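Side-chain contacts in acyl-CoA dehydrogenase domain protein Tcur3481 (Thermomonospora curvata, PDB 6WY9), which binds FAD and probably acts as an acyl-CoA dehydrogenase, a flavoenzyme that oxidises acyl-CoA thioesters: residues T25-R28 and L29-E33; L266-C269 and Y270-I273; C279-Q282 and A283-A286; G307-N310 and V311-T315; P329-R332 and Y333-G337. All coordinates share one frame; numbering follows the deposited sequence.

All five contacts are helical turns. Contact 1 belongs to the N-terminal acyl-CoA dehydrogenase region, the other four to the C-terminal one. Contacts 2 and 3 share helix 260-288, their centres 20 Å apart. Contact 2 meets contact 4 through a salt bridge, Glu272 OE1 to Arg314 NH1 at 2.7 Å. Contact 4 meets contact 5 where His313 CE1 lies 3.6 Å from Phe334 CE1, and contact 5 reaches contact 1 by the salt bridge of Arg332 NE with Glu33 OE2 at 2.8 Å. The side chains of Leu266 and Arg314 each come within about 9 Å of bound dihydroflavine-adenine dinucleotide, whereas contacts 1 and 3 lie away from the flavin site.

Contact 1 of 5, residues T25-R28 and L29-E33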
loop_
_atom_site.group_PDB
_atom_site.type_symbol
_atom_site.label_atom_id
_atom_site.label_comp_id
_atom_site.label_asym_id
_atom_site.label_seq_id
_atom_site.Cartn_x
_atom_site.Cartn_y
_atom_site.Cartn_z
ATOM N N THR B 25 -6.724 24.720 -23.061
ATOM C CA THR B 25 -5.906 25.782 -22.498
ATOM C C THR B 25 -6.528 26.280 -21.204
ATOM O O THR B 25 -7.706 26.037 -20.925
ATOM C CB THR B 25 -5.816 26.986 -23.452
ATOM O OG1 THR B 25 -7.151 27.451 -23.686
ATOM C CG2 THR B 25 -5.119 26.637 -24.753
ATOM N N HIS B 26 -5.724 27.019 -20.436
ATOM C CA HIS B 26 -6.204 27.650 -19.218
ATOM C C HIS B 26 -7.534 28.363 -19.450
ATOM O O HIS B 26 -8.533 28.087 -18.780
ATOM C CB HIS B 26 -5.139 28.627 -18.714
ATOM C CG HIS B 26 -5.498 29.305 -17.433
ATOM N ND1 HIS B 26 -5.346 28.698 -16.204
ATOM C CD2 HIS B 26 -6.001 30.539 -17.186
ATOM C CE1 HIS B 26 -5.737 29.530 -15.254
ATOM N NE2 HIS B 26 -6.135 30.656 -15.822
ATOM N N GLN B 27 -7.570 29.282 -20.418
ATOM C CA GLN B 27 -8.804 30.022 -20.682
ATOM C C GLN B 27 -9.919 29.091 -21.149
ATOM O O GLN B 27 -11.057 29.165 -20.659
ATOM C CB GLN B 27 -8.552 31.113 -21.727
ATOM C CG GLN B 27 -9.812 31.810 -22.258
ATOM C CD GLN B 27 -10.433 31.080 -23.449
ATOM O OE1 GLN B 27 -9.737 30.563 -24.338
ATOM N NE2 GLN B 27 -11.746 31.061 -23.484
ATOM N N ARG B 28 -9.629 28.214 -22.115
ATOM C CA ARG B 28 -10.738 27.470 -22.723
ATOM C C ARG B 28 -11.308 26.407 -21.765
ATOM O O ARG B 28 -12.528 26.181 -21.735
ATOM C CB ARG B 28 -10.307 26.831 -24.050
ATOM C CG ARG B 28 -11.464 26.026 -24.748
ATOM C CD ARG B 28 -12.535 26.990 -25.251
ATOM N NE ARG B 28 -13.476 26.342 -26.165
ATOM C CZ ARG B 28 -14.557 26.930 -26.648
ATOM N NH1 ARG B 28 -14.844 28.180 -26.312
ATOM N NH2 ARG B 28 -15.349 26.258 -27.474
ATOM N N LEU B 29 -10.459 25.777 -20.945
ATOM C CA LEU B 29 -10.975 24.796 -19.994
ATOM C C LEU B 29 -11.938 25.446 -19.006
ATOM O O LEU B 29 -12.967 24.854 -18.627
ATOM C CB LEU B 29 -9.822 24.114 -19.254
ATOM C CG LEU B 29 -8.958 23.135 -20.053
ATOM C CD1 LEU B 29 -7.847 22.523 -19.155
ATOM C CD2 LEU B 29 -9.790 22.052 -20.813
ATOM N N ARG B 30 -11.621 26.666 -18.576
ATOM C CA ARG B 30 -12.480 27.379 -17.647
ATOM C C ARG B 30 -13.803 27.770 -18.315
ATOM O O ARG B 30 -14.876 27.605 -17.727
ATOM C CB ARG B 30 -11.730 28.610 -17.118
ATOM C CG ARG B 30 -12.603 29.506 -16.252
ATOM C CD ARG B 30 -13.215 28.727 -15.081
ATOM N NE ARG B 30 -12.230 27.927 -14.321
ATOM C CZ ARG B 30 -11.294 28.418 -13.509
ATOM N NH1 ARG B 30 -11.169 29.733 -13.332
ATOM N NH2 ARG B 30 -10.460 27.594 -12.880
ATOM N N ALA B 31 -13.737 28.276 -19.547
ATOM C CA ALA B 31 -14.953 28.585 -20.302
ATOM C C ALA B 31 -15.837 27.353 -20.450
ATOM O O ALA B 31 -17.057 27.420 -20.272
ATOM C CB ALA B 31 -14.581 29.131 -21.681
ATOM N N VAL B 32 -15.248 26.209 -20.793
ATOM C CA VAL B 32 -16.092 25.051 -21.076
ATOM C C VAL B 32 -16.644 24.458 -19.775
ATOM O O VAL B 32 -17.824 24.079 -19.696
ATOM C CB VAL B 32 -15.311 24.013 -21.905
ATOM C CG1 VAL B 32 -16.092 22.653 -21.957
ATOM C CG2 VAL B 32 -15.134 24.548 -23.324
ATOM N N GLU B 33 -15.830 24.430 -18.723
ATOM C CA GLU B 33 -16.272 23.776 -17.493
ATOM C C GLU B 33 -17.292 24.624 -16.717
ATOM O O GLU B 33 -17.848 24.140 -15.733
ATOM C CB GLU B 33 -15.053 23.399 -16.624
ATOM C CG GLU B 33 -14.441 24.614 -15.921
ATOM C CD GLU B 33 -13.067 24.345 -15.288
ATOM O OE1 GLU B 33 -12.384 25.346 -14.884
ATOM O OE2 GLU B 33 -12.676 23.147 -15.206
#
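Thr25 O takes the N-H of Leu29 at 2.8 Å, closing the first turn of helix 26-33, and Thr25 itself is the N-cap. Its hydroxyl OG1 accepts from Arg28 N at 3.0 Å, so the residue satisfies one first-turn amide with its side chain and another with its carbonyl. A threonine suits this place because its short hydroxyl can stand in for the carbonyl that a preceding turn would have supplied. Further along, Ala31 N binds Gln27 O and Val32 N binds Arg28 O, while the bond from Arg30 N to His26 O is long and weak. Arg28 sends its chain out with CG opposite the backbone N (chi1 -180°) and then bends at chi2, which brings the guanidinium beside Val32. There Val32 CG2 covers one guanidinium face, 3.7 Å from NE, and the charge is met by Asp40, in a salt bridge with NH2. Buried Leu29 is the apolar counterpart, lying against Pro84 and Arg332. Arg30, bent at chi2 and chi3, holds its guanidinium off the helix, and the carboxylate of Glu33, one turn later, reaches back to it. Arg30 NH1 goes to Asp327, and Glu33 OE2 pairs with Arg332. Arg30 NE itself donates to Glu33 OE1 at 2.6 Å, nearly straight (170°), in the guanidinium plane and on the anti lone pair of the oxygen.

Contact 2 of 5, residues L266-C269 and Y270-I273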
loop_
_atom_site.group_PDB
_atom_site.type_symbol
_atom_site.label_atom_id
_atom_site.label_comp_id
_atom_site.label_asym_id
_atom_site.label_seq_id
_atom_site.Cartn_x
_atom_site.Cartn_y
_atom_site.Cartn_z
ATOM N N LEU B 266 7.567 10.090 -7.285
ATOM C CA LEU B 266 7.522 10.194 -8.738
ATOM C C LEU B 266 7.806 8.855 -9.407
ATOM O O LEU B 266 7.187 8.517 -10.427
ATOM C CB LEU B 266 8.526 11.242 -9.235
ATOM C CG LEU B 266 8.252 12.688 -8.804
ATOM C CD1 LEU B 266 9.511 13.499 -9.061
ATOM C CD2 LEU B 266 7.100 13.282 -9.676
ATOM N N ALA B 267 8.774 8.095 -8.882
ATOM C CA ALA B 267 9.087 6.789 -9.483
ATOM C C ALA B 267 7.914 5.829 -9.361
ATOM O O ALA B 267 7.694 4.987 -10.238
ATOM C CB ALA B 267 10.302 6.150 -8.799
ATOM N N ASP B 268 7.213 5.873 -8.244
ATOM C CA ASP B 268 6.093 4.950 -8.100
ATOM C C ASP B 268 5.012 5.285 -9.111
ATOM O O ASP B 268 4.398 4.378 -9.680
ATOM C CB ASP B 268 5.549 4.966 -6.682
ATOM C CG ASP B 268 6.452 4.187 -5.688
ATOM O OD1 ASP B 268 7.317 3.376 -6.077
ATOM O OD2 ASP B 268 6.254 4.408 -4.504
ATOM N N CYS B 269 4.795 6.586 -9.381
ATOM C CA CYS B 269 3.899 6.984 -10.465
ATOM C C CYS B 269 4.366 6.419 -11.806
ATOM O O CYS B 269 3.561 5.924 -12.608
ATOM C CB CYS B 269 3.835 8.511 -10.580
ATOM S SG CYS B 269 3.052 9.333 -9.156
ATOM N N TYR B 270 5.653 6.603 -12.113
ATOM C CA TYR B 270 6.227 6.074 -13.351
ATOM C C TYR B 270 5.984 4.562 -13.488
ATOM O O TYR B 270 5.565 4.074 -14.544
ATOM C CB TYR B 270 7.727 6.404 -13.313
ATOM C CG TYR B 270 8.526 6.173 -14.557
ATOM C CD1 TYR B 270 8.907 4.878 -14.920
ATOM C CD2 TYR B 270 9.012 7.244 -15.307
ATOM C CE1 TYR B 270 9.691 4.664 -16.058
ATOM C CE2 TYR B 270 9.802 7.036 -16.430
ATOM C CZ TYR B 270 10.135 5.736 -16.793
ATOM O OH TYR B 270 10.929 5.487 -17.892
ATOM N N ILE B 271 6.320 3.803 -12.441
ATOM C CA ILE B 271 6.096 2.360 -12.449
ATOM C C ILE B 271 4.618 2.043 -12.722
ATOM O O ILE B 271 4.280 1.217 -13.578
ATOM C CB ILE B 271 6.559 1.761 -11.111
ATOM C CG1 ILE B 271 8.093 1.708 -11.013
ATOM C CG2 ILE B 271 5.905 0.347 -10.861
ATOM C CD1 ILE B 271 8.550 1.587 -9.508
ATOM N N GLU B 272 3.717 2.726 -12.018
ATOM C CA GLU B 272 2.304 2.415 -12.155
ATOM C C GLU B 272 1.826 2.717 -13.567
ATOM O O GLU B 272 0.991 1.983 -14.118
ATOM C CB GLU B 272 1.487 3.208 -11.129
ATOM C CG GLU B 272 1.602 2.578 -9.698
ATOM C CD GLU B 272 1.013 3.484 -8.643
ATOM O OE1 GLU B 272 0.877 4.717 -8.905
ATOM O OE2 GLU B 272 0.730 2.976 -7.554
ATOM N N ILE B 273 2.339 3.804 -14.147
ATOM C CA ILE B 273 1.981 4.183 -15.506
ATOM C C ILE B 273 2.496 3.143 -16.493
ATOM O O ILE B 273 1.799 2.770 -17.447
ATOM C CB ILE B 273 2.507 5.595 -15.828
ATOM C CG1 ILE B 273 1.727 6.673 -15.044
ATOM C CG2 ILE B 273 2.538 5.866 -17.397
ATOM C CD1 ILE B 273 2.294 8.118 -15.211
#
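Tyr270 N binds Leu266 O at 3.0 Å, the first of four regular backbone bonds that carry this turn of helix 260-288, in the C-terminal helical region of the acyl-CoA dehydrogenase fold. The ring of Tyr270 swings away from the preceding turn because CG stands opposite the backbone N (chi1 -170°). Only CB stays close to that turn, 3.4 Å from Ala267 O, and the hydroxyl reaches an acidic side chain on the chain of another protein. Next, Ile271 lies alongside Asp268, both pointing the same way, with CD1 4.1 Å from Asp268 OD1. This isoleucine packs on an aromatic side chain of the other protein, while Asp268 OD1 pairs with one of that protein's basic side chains, so greasy and charged groups share one interface. Glu272 follows, its chain extended beyond CG, which passes 3.3 Å from Asp268 O. Its carboxylate then leaves for helix 295-319, where OE1 pairs with Arg314 and OE2 with Asn310. Last comes Ile273, whose CG1 sits tightly, 3.1 Å from Cys269 O. Its branched, apolar side chain suits the buried face against Ser236 and Leu239 of helix 215-248. Asp268 OD2 and Glu272 OE2 remain 6.5 Å apart, and since each acid has a basic partner beyond this turn, their mutual repulsion is probably well offset.

Contact 3 of 5, residues C279-Q282 and A283-A286; sequences CLWQ and AVCA
Trp281 lays the six-membered part of its indole along Val284, the two side chains running side by side, with CE3 3.9 Å from Val284 CB. Both belong to helix 260-288, part of the helical bundle that forms the C-terminal domain of acyl-CoA dehydrogenases, and they stand three residues apart on one side of it. Trp281 CZ3 reaches further out, 3.9 Å from Val284 CG1, and CB and both methyls of the valine are used. Over one face of the indole lies Leu280 CG, 4.2 Å above the plane and displaced toward the rim. The tryptophan gets there with CG opposite its own carbonyl carbon (chi1 -75°), beside the backbone N. Leu280 also lies beside Val284, pointing the same way, and its CD1 touches Val284 CG2 at 4.2 Å. Leucine, tryptophan and valine thus make a continuous apolar strip, which Thr225 and Leu232 of helix 215-248 and Cys72 and Val73 of helix 67-80 meet from outside. Ala283 fits between Thr225 and Ala300 of helix 295-319, and Ala286 touches Ala296; such small side chains suit places where neighbouring helices come close. Gln282 packs against an acidic side chain on the chain of another protein. The backbone is regular throughout: Cys285 N binds Trp281 O almost straight (171°), and Ala286 N binds Gln282 O at 2.8 Å. Beside that last bond the methyl CB of Ala286 rests 3.3 Å from Gln282 O.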
loop_
_atom_site.group_PDB
_atom_site.type_symbol
_atom_site.label_atom_id
_atom_site.label_comp_id
_atom_site.label_asym_id
_atom_site.label_seq_id
_atom_site.Cartn_x
_atom_site.Cartn_y
_atom_site.Cartn_z
ATOM N N CYS B 279 -0.812 -3.247 -19.625
ATOM C CA CYS B 279 -2.057 -3.995 -19.494
ATOM C C CYS B 279 -3.137 -3.427 -20.396
ATOM O O CYS B 279 -4.004 -4.174 -20.847
ATOM C CB CYS B 279 -2.555 -3.998 -18.066
ATOM S SG CYS B 279 -1.419 -4.910 -16.889
ATOM N N LEU B 280 -3.152 -2.113 -20.601
ATOM C CA LEU B 280 -4.062 -1.541 -21.620
ATOM C C LEU B 280 -3.862 -2.218 -22.973
ATOM O O LEU B 280 -4.815 -2.676 -23.625
ATOM C CB LEU B 280 -3.811 -0.023 -21.737
ATOM C CG LEU B 280 -4.523 0.629 -22.953
ATOM C CD1 LEU B 280 -6.022 0.401 -22.821
ATOM C CD2 LEU B 280 -4.165 2.147 -22.995
ATOM N N TRP B 281 -2.619 -2.295 -23.419
ATOM C CA TRP B 281 -2.421 -2.790 -24.771
ATOM C C TRP B 281 -2.665 -4.286 -24.836
ATOM O O TRP B 281 -3.108 -4.795 -25.867
ATOM C CB TRP B 281 -1.042 -2.340 -25.265
ATOM C CG TRP B 281 -1.176 -0.842 -25.597
ATOM C CD1 TRP B 281 -0.735 0.224 -24.839
ATOM C CD2 TRP B 281 -1.925 -0.268 -26.693
ATOM N NE1 TRP B 281 -1.107 1.416 -25.439
ATOM C CE2 TRP B 281 -1.846 1.141 -26.564
ATOM C CE3 TRP B 281 -2.623 -0.813 -27.785
ATOM C CZ2 TRP B 281 -2.443 2.015 -27.481
ATOM C CZ3 TRP B 281 -3.213 0.059 -28.704
ATOM C CH2 TRP B 281 -3.119 1.458 -28.541
ATOM N N GLN B 282 -2.498 -4.989 -23.722
ATOM C CA GLN B 282 -2.904 -6.393 -23.708
ATOM C C GLN B 282 -4.419 -6.529 -23.875
ATOM O O GLN B 282 -4.902 -7.453 -24.547
ATOM C CB GLN B 282 -2.406 -7.050 -22.409
ATOM C CG GLN B 282 -2.801 -8.512 -22.229
ATOM C CD GLN B 282 -2.198 -9.404 -23.305
ATOM O OE1 GLN B 282 -1.081 -9.184 -23.755
ATOM N NE2 GLN B 282 -2.943 -10.403 -23.723
ATOM N N ALA B 283 -5.190 -5.640 -23.228
ATOM C CA ALA B 283 -6.640 -5.682 -23.387
ATOM C C ALA B 283 -7.016 -5.416 -24.832
ATOM O O ALA B 283 -7.865 -6.110 -25.394
ATOM C CB ALA B 283 -7.303 -4.654 -22.468
ATOM N N VAL B 284 -6.358 -4.434 -25.463
ATOM C CA VAL B 284 -6.658 -4.130 -26.872
ATOM C C VAL B 284 -6.314 -5.326 -27.741
ATOM O O VAL B 284 -7.132 -5.795 -28.542
ATOM C CB VAL B 284 -5.894 -2.863 -27.324
ATOM C CG1 VAL B 284 -6.078 -2.630 -28.852
ATOM C CG2 VAL B 284 -6.312 -1.642 -26.471
ATOM N N CYS B 285 -5.101 -5.865 -27.576
ATOM C CA CYS B 285 -4.693 -7.008 -28.378
ATOM C C CYS B 285 -5.631 -8.192 -28.170
ATOM O O CYS B 285 -5.957 -8.914 -29.123
ATOM C CB CYS B 285 -3.243 -7.366 -28.048
ATOM S SG CYS B 285 -2.077 -6.141 -28.717
ATOM N N ALA B 286 -6.081 -8.406 -26.926
ATOM C CA ALA B 286 -7.006 -9.514 -26.661
ATOM C C ALA B 286 -8.344 -9.300 -27.359
ATOM O O ALA B 286 -8.945 -10.241 -27.874
ATOM C CB ALA B 286 -7.224 -9.682 -25.152
#

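Contact 4 of 5, residues G307-N310 and V311-T315; sequences GGLN and VVHRT
Side chains three and four residues apart meet here along buried turns of helix 295-319: Leu309 with Val312 and His313, and Asn310 with Arg314. Leu309 and His313 lie side by side, the leucine CG 3.8 Å from His313 CD2. The same ring carbon is 3.4 Å from Leu309 O, which sits at the ring edge in its plane. Leu309 CD1 also meets Val312 CG2 at 3.9 Å, the two side chains crossing at about a right angle. Beyond these turns the imidazole packs edge-to-face with Phe334. Helix 295-319 belongs to the C-terminal helical bundle of the acyl-CoA dehydrogenase fold, and here it has helices 215-248, 260-288 and 330-340 as neighbours. Gly307 and Gly308, without side chains, let neighbouring groups come close to this side of the helix, and Val311 CG2 rests 3.3 Å from Gly307 O. Arg314 runs extended from CG to NE, then turns at chi4 (84°) so that its guanidinium doubles back over Asn310, NH1 lying 3.8 Å from Asn310 CB. The amide and guanidinium planes stand 70° apart; Asn310 ND2 bonds to Glu272 OE2 and Arg314 NH1 pairs with Glu272 OE1. With a leucine in place of Arg314, Glu272 OE1 would probably be left without its charged mate and Asn310 without the cover over its CB. Asn310 OD1 accepts from a basic side chain on the chain of another protein.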
loop_
_atom_site.group_PDB
_atom_site.type_symbol
_atom_site.label_atom_id
_atom_site.label_comp_id
_atom_site.label_asym_id
_atom_site.label_seq_id
_atom_site.Cartn_x
_atom_site.Cartn_y
_atom_site.Cartn_z
ATOM N N GLY B 307 -3.933 2.039 -9.779
ATOM C CA GLY B 307 -2.738 2.791 -10.148
ATOM C C GLY B 307 -3.043 4.222 -10.582
ATOM O O GLY B 307 -2.405 5.171 -10.120
ATOM N N GLY B 308 -4.036 4.399 -11.456
ATOM C CA GLY B 308 -4.355 5.751 -11.921
ATOM C C GLY B 308 -4.776 6.671 -10.789
ATOM O O GLY B 308 -4.359 7.837 -10.725
ATOM N N LEU B 309 -5.569 6.148 -9.859
ATOM C CA LEU B 309 -5.978 6.942 -8.713
ATOM C C LEU B 309 -4.796 7.222 -7.805
ATOM O O LEU B 309 -4.682 8.334 -7.275
ATOM C CB LEU B 309 -7.075 6.246 -7.921
ATOM C CG LEU B 309 -7.739 7.134 -6.863
ATOM C CD1 LEU B 309 -8.238 8.459 -7.573
ATOM C CD2 LEU B 309 -8.871 6.348 -6.257
ATOM N N ASN B 310 -3.907 6.235 -7.596
ATOM C CA ASN B 310 -2.701 6.530 -6.809
ATOM C C ASN B 310 -1.905 7.670 -7.441
ATOM O O ASN B 310 -1.444 8.568 -6.736
ATOM C CB ASN B 310 -1.770 5.326 -6.685
ATOM C CG ASN B 310 -2.317 4.221 -5.825
ATOM O OD1 ASN B 310 -3.255 4.398 -5.007
ATOM N ND2 ASN B 310 -1.669 3.072 -5.950
ATOM N N VAL B 311 -1.677 7.614 -8.756
ATOM C CA VAL B 311 -0.870 8.658 -9.393
ATOM C C VAL B 311 -1.450 10.037 -9.090
ATOM O O VAL B 311 -0.729 10.936 -8.647
ATOM C CB VAL B 311 -0.740 8.436 -10.913
ATOM C CG1 VAL B 311 -0.051 9.732 -11.597
ATOM C CG2 VAL B 311 0.045 7.110 -11.241
ATOM N N VAL B 312 -2.752 10.244 -9.356
ATOM C CA VAL B 312 -3.278 11.621 -9.194
ATOM C C VAL B 312 -3.358 12.044 -7.725
ATOM O O VAL B 312 -3.325 13.238 -7.446
ATOM C CB VAL B 312 -4.649 11.827 -9.886
ATOM C CG1 VAL B 312 -4.507 11.630 -11.463
ATOM C CG2 VAL B 312 -5.795 10.934 -9.287
ATOM N N HIS B 313 -3.473 11.112 -6.759
ATOM C CA HIS B 313 -3.278 11.512 -5.361
ATOM C C HIS B 313 -1.832 11.931 -5.089
ATOM O O HIS B 313 -1.577 12.895 -4.336
ATOM C CB HIS B 313 -3.673 10.360 -4.413
ATOM C CG HIS B 313 -5.136 10.360 -4.062
ATOM N ND1 HIS B 313 -5.657 11.155 -3.049
ATOM C CD2 HIS B 313 -6.194 9.736 -4.634
ATOM C CE1 HIS B 313 -6.964 10.949 -2.962
ATOM N NE2 HIS B 313 -7.314 10.078 -3.895
ATOM N N ARG B 314 -0.857 11.188 -5.634
ATOM C CA ARG B 314 0.529 11.592 -5.375
ATOM C C ARG B 314 0.813 12.946 -6.025
ATOM O O ARG B 314 1.495 13.782 -5.430
ATOM C CB ARG B 314 1.533 10.533 -5.882
ATOM C CG ARG B 314 1.471 9.183 -5.136
ATOM C CD ARG B 314 2.771 8.354 -5.297
ATOM N NE ARG B 314 2.516 6.939 -5.006
ATOM C CZ ARG B 314 2.032 6.099 -5.900
ATOM N NH1 ARG B 314 1.768 6.570 -7.125
ATOM N NH2 ARG B 314 1.825 4.812 -5.595
ATOM N N THR B 315 0.292 13.188 -7.234
ATOM C CA THR B 315 0.634 14.458 -7.884
ATOM C C THR B 315 -0.077 15.631 -7.199
ATOM O O THR B 315 0.442 16.753 -7.206
ATOM C CB THR B 315 0.344 14.406 -9.409
ATOM O OG1 THR B 315 -1.021 14.059 -9.650
ATOM C CG2 THR B 315 1.278 13.373 -10.158
#

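Contact 5 of 5, residues P329-R332 and Y333-G337; sequences PIHR and YFLWG
Tyr333 presents the edge of its ring to the carbonyls of Pro329 and Ile330, CD1 lying 3.6 Å from Pro329 O and 3.7 Å from Ile330 O, both in the ring plane. It stands there because CG is opposite its carbonyl carbon (chi1 -66°), which brings the ring back beside the preceding turn, and Ile330 CD1 adds an apolar touch to Tyr333 CB at 4.3 Å. Two backbone hydrogen bonds here are weak: Tyr333 N and Phe334 N both reach Ile330 O. At the far end of the ring the hydroxyl binds Arg80 O. A serine in place of Tyr333 would probably leave Arg80 O without that partner and open a gap beside the Pro329 and Ile330 carbonyls. Arg332 is the other large contributor. Its carbonyl receives Trp336 N almost straight (177°), and Trp336 CD1 of the indole comes to 3.3 Å from the same Arg332 O. The arginine side chain, extended to NE, carries its guanidinium under His331, whose CE1 lies 3.9 Å above the centre of the group; its charge goes to Glu33. His331 places its ring between its own backbone N and carbonyl carbon (chi1 73°), and crosses Leu335 with CD2 4.2 Å from Leu335 CD1. In the C-terminal helical region of the acyl-CoA dehydrogenase fold, this turn of helix 330-340 packs Ile330 and Phe334 on helix 295-319, sets Tyr333 on Ala238 and Ile241 of helix 215-248, and lays Arg332 against Leu29 of helix 26-33.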
loop_
_atom_site.group_PDB
_atom_site.type_symbol
_atom_site.label_atom_id
_atom_site.label_comp_id
_atom_site.label_asym_id
_atom_site.label_seq_id
_atom_site.Cartn_x
_atom_site.Cartn_y
_atom_site.Cartn_z
ATOM N N PRO B 329 -3.224 23.899 -13.106
ATOM C CA PRO B 329 -3.858 22.833 -13.897
ATOM C C PRO B 329 -4.082 21.516 -13.182
ATOM O O PRO B 329 -4.983 20.765 -13.578
ATOM C CB PRO B 329 -2.892 22.638 -15.081
ATOM C CG PRO B 329 -1.611 23.327 -14.668
ATOM C CD PRO B 329 -2.042 24.458 -13.785
ATOM N N ILE B 330 -3.252 21.189 -12.183
ATOM C CA ILE B 330 -3.160 19.780 -11.800
ATOM C C ILE B 330 -4.485 19.285 -11.203
ATOM O O ILE B 330 -4.813 18.105 -11.335
ATOM C CB ILE B 330 -1.980 19.538 -10.825
ATOM C CG1 ILE B 330 -1.693 18.021 -10.684
ATOM C CG2 ILE B 330 -2.279 20.180 -9.427
ATOM C CD1 ILE B 330 -1.060 17.377 -11.981
ATOM N N HIS B 331 -5.266 20.160 -10.546
ATOM C CA HIS B 331 -6.482 19.685 -9.871
ATOM C C HIS B 331 -7.463 19.011 -10.845
ATOM O O HIS B 331 -8.271 18.178 -10.427
ATOM C CB HIS B 331 -7.215 20.833 -9.182
ATOM C CG HIS B 331 -7.907 21.750 -10.146
ATOM N ND1 HIS B 331 -7.203 22.626 -10.961
ATOM C CD2 HIS B 331 -9.216 21.908 -10.469
ATOM C CE1 HIS B 331 -8.053 23.313 -11.709
ATOM N NE2 HIS B 331 -9.280 22.897 -11.431
ATOM N N ARG B 332 -7.431 19.368 -12.135
ATOM C CA ARG B 332 -8.332 18.709 -13.085
ATOM C C ARG B 332 -7.946 17.250 -13.292
ATOM O O ARG B 332 -8.816 16.404 -13.498
ATOM C CB ARG B 332 -8.347 19.453 -14.437
ATOM C CG ARG B 332 -8.973 20.852 -14.341
ATOM C CD ARG B 332 -9.488 21.346 -15.714
ATOM N NE ARG B 332 -9.891 22.753 -15.617
ATOM C CZ ARG B 332 -9.055 23.793 -15.572
ATOM N NH1 ARG B 332 -9.547 25.035 -15.459
ATOM N NH2 ARG B 332 -7.747 23.597 -15.655
ATOM N N TYR B 333 -6.652 16.950 -13.285
ATOM C CA TYR B 333 -6.208 15.557 -13.392
ATOM C C TYR B 333 -6.690 14.755 -12.193
ATOM O O TYR B 333 -7.169 13.620 -12.337
ATOM C CB TYR B 333 -4.673 15.529 -13.508
ATOM C CG TYR B 333 -4.256 16.166 -14.815
ATOM C CD1 TYR B 333 -4.228 17.557 -14.960
ATOM C CD2 TYR B 333 -3.977 15.374 -15.929
ATOM C CE1 TYR B 333 -3.923 18.140 -16.197
ATOM C CE2 TYR B 333 -3.648 15.950 -17.171
ATOM C CZ TYR B 333 -3.630 17.329 -17.286
ATOM O OH TYR B 333 -3.303 17.884 -18.514
ATOM N N PHE B 334 -6.631 15.364 -11.000
ATOM C CA PHE B 334 -7.211 14.718 -9.821
ATOM C C PHE B 334 -8.700 14.424 -10.030
ATOM O O PHE B 334 -9.177 13.310 -9.746
ATOM C CB PHE B 334 -7.015 15.599 -8.564
ATOM C CG PHE B 334 -7.561 14.952 -7.344
ATOM C CD1 PHE B 334 -6.944 13.829 -6.819
ATOM C CD2 PHE B 334 -8.752 15.389 -6.780
ATOM C CE1 PHE B 334 -7.481 13.156 -5.699
ATOM C CE2 PHE B 334 -9.286 14.739 -5.665
ATOM C CZ PHE B 334 -8.640 13.611 -5.120
ATOM N N LEU B 335 -9.462 15.428 -10.501
ATOM C CA LEU B 335 -10.910 15.246 -10.666
ATOM C C LEU B 335 -11.220 14.158 -11.707
ATOM O O LEU B 335 -12.085 13.304 -11.482
ATOM C CB LEU B 335 -11.592 16.569 -11.055
ATOM C CG LEU B 335 -11.470 17.728 -10.040
ATOM C CD1 LEU B 335 -12.196 18.969 -10.564
ATOM C CD2 LEU B 335 -12.076 17.229 -8.696
ATOM N N TRP B 336 -10.561 14.213 -12.875
ATOM C CA TRP B 336 -10.723 13.172 -13.893
ATOM C C TRP B 336 -10.296 11.796 -13.377
ATOM O O TRP B 336 -11.013 10.797 -13.557
ATOM C CB TRP B 336 -9.908 13.525 -15.149
ATOM C CG TRP B 336 -10.609 14.506 -16.071
ATOM C CD1 TRP B 336 -11.167 15.695 -15.724
ATOM C CD2 TRP B 336 -10.801 14.367 -17.502
ATOM N NE1 TRP B 336 -11.688 16.316 -16.839
ATOM C CE2 TRP B 336 -11.478 15.517 -17.941
ATOM C CE3 TRP B 336 -10.445 13.386 -18.440
ATOM C CZ2 TRP B 336 -11.839 15.720 -19.294
ATOM C CZ3 TRP B 336 -10.791 13.601 -19.800
ATOM C CH2 TRP B 336 -11.483 14.755 -20.204
ATOM N N GLY B 337 -9.108 11.711 -12.773
ATOM C CA GLY B 337 -8.616 10.420 -12.317
ATOM C C GLY B 337 -9.565 9.786 -11.324
ATOM O O GLY B 337 -9.906 8.605 -11.435
#